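Local coordinates for multicopper oxidase (Arthrobacter sp. FB24, PDB 3GDC) that probably oxidises phenolic substrates, as a laccase-type enzyme, using bound copper ions to pass the electrons to dioxygen and reduce it to water, at the interface of chains A and B. Sequence-based numbering; all coordinates share one arbitrary frame. Chains: chain A/B, Multicopper oxidase.

Contact 1: the interface of chains A and B. Residues chain A 241-243, 245; chain B 232-233, 235, 252.
The hydroxyl of B:Thr235 gives its hydrogen to the backbone carbonyl of A:Tyr242, with OG1 lying 2.7 Å from O. The donor sits in the carbonyl plane on a lone pair, at a C=O···donor angle of 140°. A side-chain torsion that places OG1 between the backbone N and carbonyl carbon of B:Thr235 (chi1 50°) turns the hydroxyl to this oxygen, while its methyl CG2 flanks the same carbonyl. Threonine fits well here: its hydroxyl donates to the carbonyl while CB rests 4.0 Å from CD2 of the A:Tyr242 ring.

Another direct bond joins two more threonines, which meet at about a right angle: OG1 of A:Thr243 is 2.9 Å from OG1 of B:Thr233, and either hydroxyl could be the donor. In A:Thr243 the hydroxyl lies opposite the backbone N (chi1 -169°), and from there it points to the loop of chain B. That loop directly follows strand 228-232 and carries both B:Thr233 and B:Thr235.

A:Glu241 begins strand 241-243 and reaches across B:Pro232 at roughly a right angle. Its CD packs 4.0 Å from CB of the proline, while OE1 turns to water. OE1 binds two waters, and a long acidic side chain suits this bridging task. One of these waters also bonds OG1 of B:Thr233. It is joined in turn to another water, which ties the backbone N of A:Tyr242, 2.9 Å away, to O of B:Pro232 and OG1 of B:Thr235. The hydroxyl of B:Thr235 therefore serves the A:Tyr242 carbonyl directly and its amide through solvent.

Farther out, B:Gln252 extends its chain toward A:Thr245, too distant for a direct bond, but its long amide side chain can reach solvent between them. The other water on OE1 bridges to O of A:Thr245 and lies 3.0 Å from the amide nitrogen NE2 of B:Gln252.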
loop_
_atom_site.group_PDB
_atom_site.type_symbol
_atom_site.label_atom_id
_atom_site.label_comp_id
_atom_site.label_asym_id
_atom_site.label_seq_id
_atom_site.Cartn_x
_atom_site.Cartn_y
_atom_site.Cartn_z
ATOM N N GLU A 241 -13.881 -0.936 -1.121
ATOM C CA GLU A 241 -13.581 -2.038 -0.206
ATOM C C GLU A 241 -14.580 -2.097 0.929
ATOM O O GLU A 241 -15.161 -1.088 1.301
ATOM C CB GLU A 241 -12.170 -1.877 0.389
ATOM C CG GLU A 241 -11.045 -2.321 -0.540
ATOM C CD GLU A 241 -9.668 -2.312 0.117
ATOM O OE1 GLU A 241 -9.472 -3.026 1.124
ATOM O OE2 GLU A 241 -8.763 -1.611 -0.400
ATOM N N TYR A 242 -14.774 -3.293 1.480
ATOM C CA TYR A 242 -15.479 -3.454 2.740
ATOM C C TYR A 242 -14.524 -4.245 3.633
ATOM O O TYR A 242 -14.211 -5.397 3.335
ATOM C CB TYR A 242 -16.801 -4.204 2.527
ATOM C CG TYR A 242 -17.646 -4.378 3.773
ATOM C CD1 TYR A 242 -18.210 -3.277 4.415
ATOM C CD2 TYR A 242 -17.908 -5.651 4.297
ATOM C CE1 TYR A 242 -18.997 -3.419 5.550
ATOM C CE2 TYR A 242 -18.708 -5.805 5.443
ATOM C CZ TYR A 242 -19.251 -4.680 6.057
ATOM O OH TYR A 242 -20.038 -4.791 7.187
ATOM N N THR A 243 -14.044 -3.616 4.698
ATOM C CA THR A 243 -12.916 -4.170 5.451
ATOM C C THR A 243 -12.807 -3.604 6.861
ATOM O O THR A 243 -13.573 -2.725 7.239
ATOM C CB THR A 243 -11.590 -3.973 4.664
ATOM O OG1 THR A 243 -10.543 -4.739 5.285
ATOM C CG2 THR A 243 -11.205 -2.498 4.582
ATOM N N THR A 245 -9.408 -3.012 8.058
ATOM C CA THR A 245 -8.045 -2.482 8.056
ATOM C C THR A 245 -7.746 -1.855 6.695
ATOM O O THR A 245 -7.976 -2.483 5.667
ATOM C CB THR A 245 -7.001 -3.598 8.313
ATOM O OG1 THR A 245 -7.296 -4.257 9.548
ATOM C CG2 THR A 245 -5.587 -3.026 8.386
ATOM N N PRO B 232 -10.067 -8.213 -2.161
ATOM C CA PRO B 232 -9.627 -7.669 -0.885
ATOM C C PRO B 232 -10.560 -8.089 0.231
ATOM O O PRO B 232 -11.776 -7.933 0.111
ATOM C CB PRO B 232 -9.688 -6.152 -1.109
ATOM C CG PRO B 232 -9.528 -5.985 -2.572
ATOM C CD PRO B 232 -10.239 -7.153 -3.175
ATOM N N THR B 233 -9.973 -8.672 1.280
ATOM C CA THR B 233 -10.681 -9.137 2.477
ATOM C C THR B 233 -11.708 -10.247 2.168
ATOM O O THR B 233 -12.380 -10.735 3.068
ATOM C CB THR B 233 -11.309 -7.940 3.275
ATOM O OG1 THR B 233 -10.420 -6.813 3.223
ATOM C CG2 THR B 233 -11.558 -8.314 4.733
ATOM N N THR B 235 -14.497 -9.982 0.912
ATOM C CA THR B 235 -15.816 -9.525 1.363
ATOM C C THR B 235 -16.795 -9.210 0.227
ATOM O O THR B 235 -17.971 -8.941 0.478
ATOM C CB THR B 235 -15.692 -8.289 2.263
ATOM O OG1 THR B 235 -14.863 -7.325 1.606
ATOM C CG2 THR B 235 -15.063 -8.674 3.621
ATOM N N GLN B 252 -4.024 -7.023 6.640
ATOM C CA GLN B 252 -4.703 -7.131 5.357
ATOM C C GLN B 252 -4.613 -8.565 4.852
ATOM O O GLN B 252 -3.675 -9.303 5.176
ATOM C CB GLN B 252 -4.158 -6.152 4.322
ATOM C CG GLN B 252 -4.608 -4.703 4.563
ATOM C CD GLN B 252 -4.166 -3.772 3.452
ATOM O OE1 GLN B 252 -3.025 -3.831 2.993
ATOM N NE2 GLN B 252 -5.070 -2.882 3.025
HETATM O O HOH W 1 -13.501 -5.413 -0.070
HETATM O O HOH W 2 -11.167 -5.071 1.620
HETATM O O HOH W 3 -7.885 -3.788 3.211
#

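Contact 2: the interface of chains A and B. Residues chain A 227, 242; chain B 95, 125, 129, 233, 235.
The loop of chain A just before strand 228-232, together with strand 241-243, meets the loop holding B:Pro125, strand 127-132 and the loops holding B:Val95 and B:Thr233 in chain B. In this multicopper oxidase, strand 127-132 of chain B ends in the His-Cys copper-binding motif, with B:His132 and B:Cys133 as ligands, and A:Phe227 lies soon after the copper ligand A:His224.

A:Phe227 inserts its ring among the chain B residues, a flat apolar group that offers both a face and an edge. The pyrrolidine ring of B:Pro125 lies over one face, with CG 3.7 Å from the ring centroid, a CH-pi contact. Its neighbour CD shifts toward the rim and approaches CE1 of the phenyl at 3.6 Å. Proline suits this place because its compact, rigid ring presents C-H groups to an aromatic face, and the cis peptide bond before B:Pro125 probably fixes the direction in which its ring points.

The CZ rim of the phenyl is directed at the face of the B:His129 imidazole near its CE1-ND1 side, edge-to-face, the planes 74° apart. CZ comes 3.4 Å from CE1. Histidine suits this spot because its ring receives the phenyl rim while NE2 donates to the backbone O of B:Pro125 over 2.9 Å. In that bond the donor stands above the carbonyl plane, and the oxygen is tilted from the imidazole plane. The same bond thus links the two residues that receive the phenyl.

With CG opposite the carbonyl carbon (chi1 -85°), A:Phe227 directs its ring across to chain B, where CD1 also touches the methyl CG2 of B:Val95 at 4.0 Å. An alanine here would remove the ring, and is likely to leave B:Pro125 without its aromatic face and open a gap beside B:His129.

A:Tyr242 approaches B:Pro125 from another direction, its broad ring long enough to reach the proline. The proline CB lies in the plane of the phenol ring at its edge, 3.9 Å from CE2.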
loop_
_atom_site.group_PDB
_atom_site.type_symbol
_atom_site.label_atom_id
_atom_site.label_comp_id
_atom_site.label_asym_id
_atom_site.label_seq_id
_atom_site.Cartn_x
_atom_site.Cartn_y
_atom_site.Cartn_z
ATOM N N PHE A 227 -16.538 -3.374 10.714
ATOM C CA PHE A 227 -16.133 -3.308 9.324
ATOM C C PHE A 227 -16.685 -2.014 8.743
ATOM O O PHE A 227 -17.713 -1.512 9.209
ATOM C CB PHE A 227 -16.670 -4.509 8.546
ATOM C CG PHE A 227 -15.797 -5.719 8.646
ATOM C CD1 PHE A 227 -15.705 -6.422 9.842
ATOM C CD2 PHE A 227 -15.043 -6.143 7.553
ATOM C CE1 PHE A 227 -14.877 -7.532 9.946
ATOM C CE2 PHE A 227 -14.215 -7.258 7.653
ATOM C CZ PHE A 227 -14.138 -7.942 8.852
ATOM N N TYR A 242 -14.774 -3.293 1.480
ATOM C CA TYR A 242 -15.479 -3.454 2.740
ATOM C C TYR A 242 -14.524 -4.245 3.633
ATOM O O TYR A 242 -14.211 -5.397 3.335
ATOM C CB TYR A 242 -16.801 -4.204 2.527
ATOM C CG TYR A 242 -17.646 -4.378 3.773
ATOM C CD1 TYR A 242 -18.210 -3.277 4.415
ATOM C CD2 TYR A 242 -17.908 -5.651 4.297
ATOM C CE1 TYR A 242 -18.997 -3.419 5.550
ATOM C CE2 TYR A 242 -18.708 -5.805 5.443
ATOM C CZ TYR A 242 -19.251 -4.680 6.057
ATOM O OH TYR A 242 -20.038 -4.791 7.187
ATOM N N VAL B 95 -17.088 -9.278 13.313
ATOM C CA VAL B 95 -18.019 -8.478 14.089
ATOM C C VAL B 95 -18.381 -9.233 15.367
ATOM O O VAL B 95 -18.741 -10.413 15.311
ATOM C CB VAL B 95 -19.276 -8.123 13.263
ATOM C CG1 VAL B 95 -20.334 -7.467 14.134
ATOM C CG2 VAL B 95 -18.900 -7.208 12.099
ATOM N N PRO B 125 -18.839 -10.514 9.056
ATOM C CA PRO B 125 -19.401 -10.705 7.722
ATOM C C PRO B 125 -18.678 -11.854 7.037
ATOM O O PRO B 125 -17.629 -12.303 7.537
ATOM C CB PRO B 125 -19.038 -9.397 7.013
ATOM C CG PRO B 125 -17.738 -9.003 7.647
ATOM C CD PRO B 125 -17.892 -9.378 9.092
ATOM N N HIS B 129 -10.666 -13.625 6.987
ATOM C CA HIS B 129 -10.327 -12.895 8.185
ATOM C C HIS B 129 -9.185 -13.610 8.910
ATOM O O HIS B 129 -8.526 -14.483 8.337
ATOM C CB HIS B 129 -11.565 -12.751 9.080
ATOM C CG HIS B 129 -12.777 -12.244 8.353
ATOM N ND1 HIS B 129 -12.783 -11.055 7.652
ATOM C CD2 HIS B 129 -14.008 -12.784 8.189
ATOM C CE1 HIS B 129 -13.971 -10.882 7.097
ATOM N NE2 HIS B 129 -14.729 -11.921 7.401
ATOM N N THR B 233 -9.973 -8.672 1.280
ATOM C CA THR B 233 -10.681 -9.137 2.477
ATOM C C THR B 233 -11.708 -10.247 2.168
ATOM O O THR B 233 -12.380 -10.735 3.068
ATOM C CB THR B 233 -11.309 -7.940 3.275
ATOM O OG1 THR B 233 -10.420 -6.813 3.223
ATOM C CG2 THR B 233 -11.558 -8.314 4.733
ATOM N N THR B 235 -14.497 -9.982 0.912
ATOM C CA THR B 235 -15.816 -9.525 1.363
ATOM C C THR B 235 -16.795 -9.210 0.227
ATOM O O THR B 235 -17.971 -8.941 0.478
ATOM C CB THR B 235 -15.692 -8.289 2.263
ATOM O OG1 THR B 235 -14.863 -7.325 1.606
ATOM C CG2 THR B 235 -15.063 -8.674 3.621
HETATM O O HOH W 4 -13.501 -5.413 -0.070
#

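Contact 1 and contact 2 are neighbouring parts of one interface, with the centres of their C-alpha atoms about 6 Å apart. They share A:Tyr242, B:Thr233 and B:Thr235: the backbone of A:Tyr242 belongs to the hydrated, polar side in contact 1, while its ring turns to the apolar side in contact 2. Strand 241-243 thus takes part in both the hydrated hydrogen-bonded patch and the aromatic-proline patch. The deposited assembly holds three copies, and two-domain enzymes of this family commonly form trimers with copper clusters between subunits. The nearness of contact 2 to copper-ligand segments of both chains makes a biological role for this interface plausible.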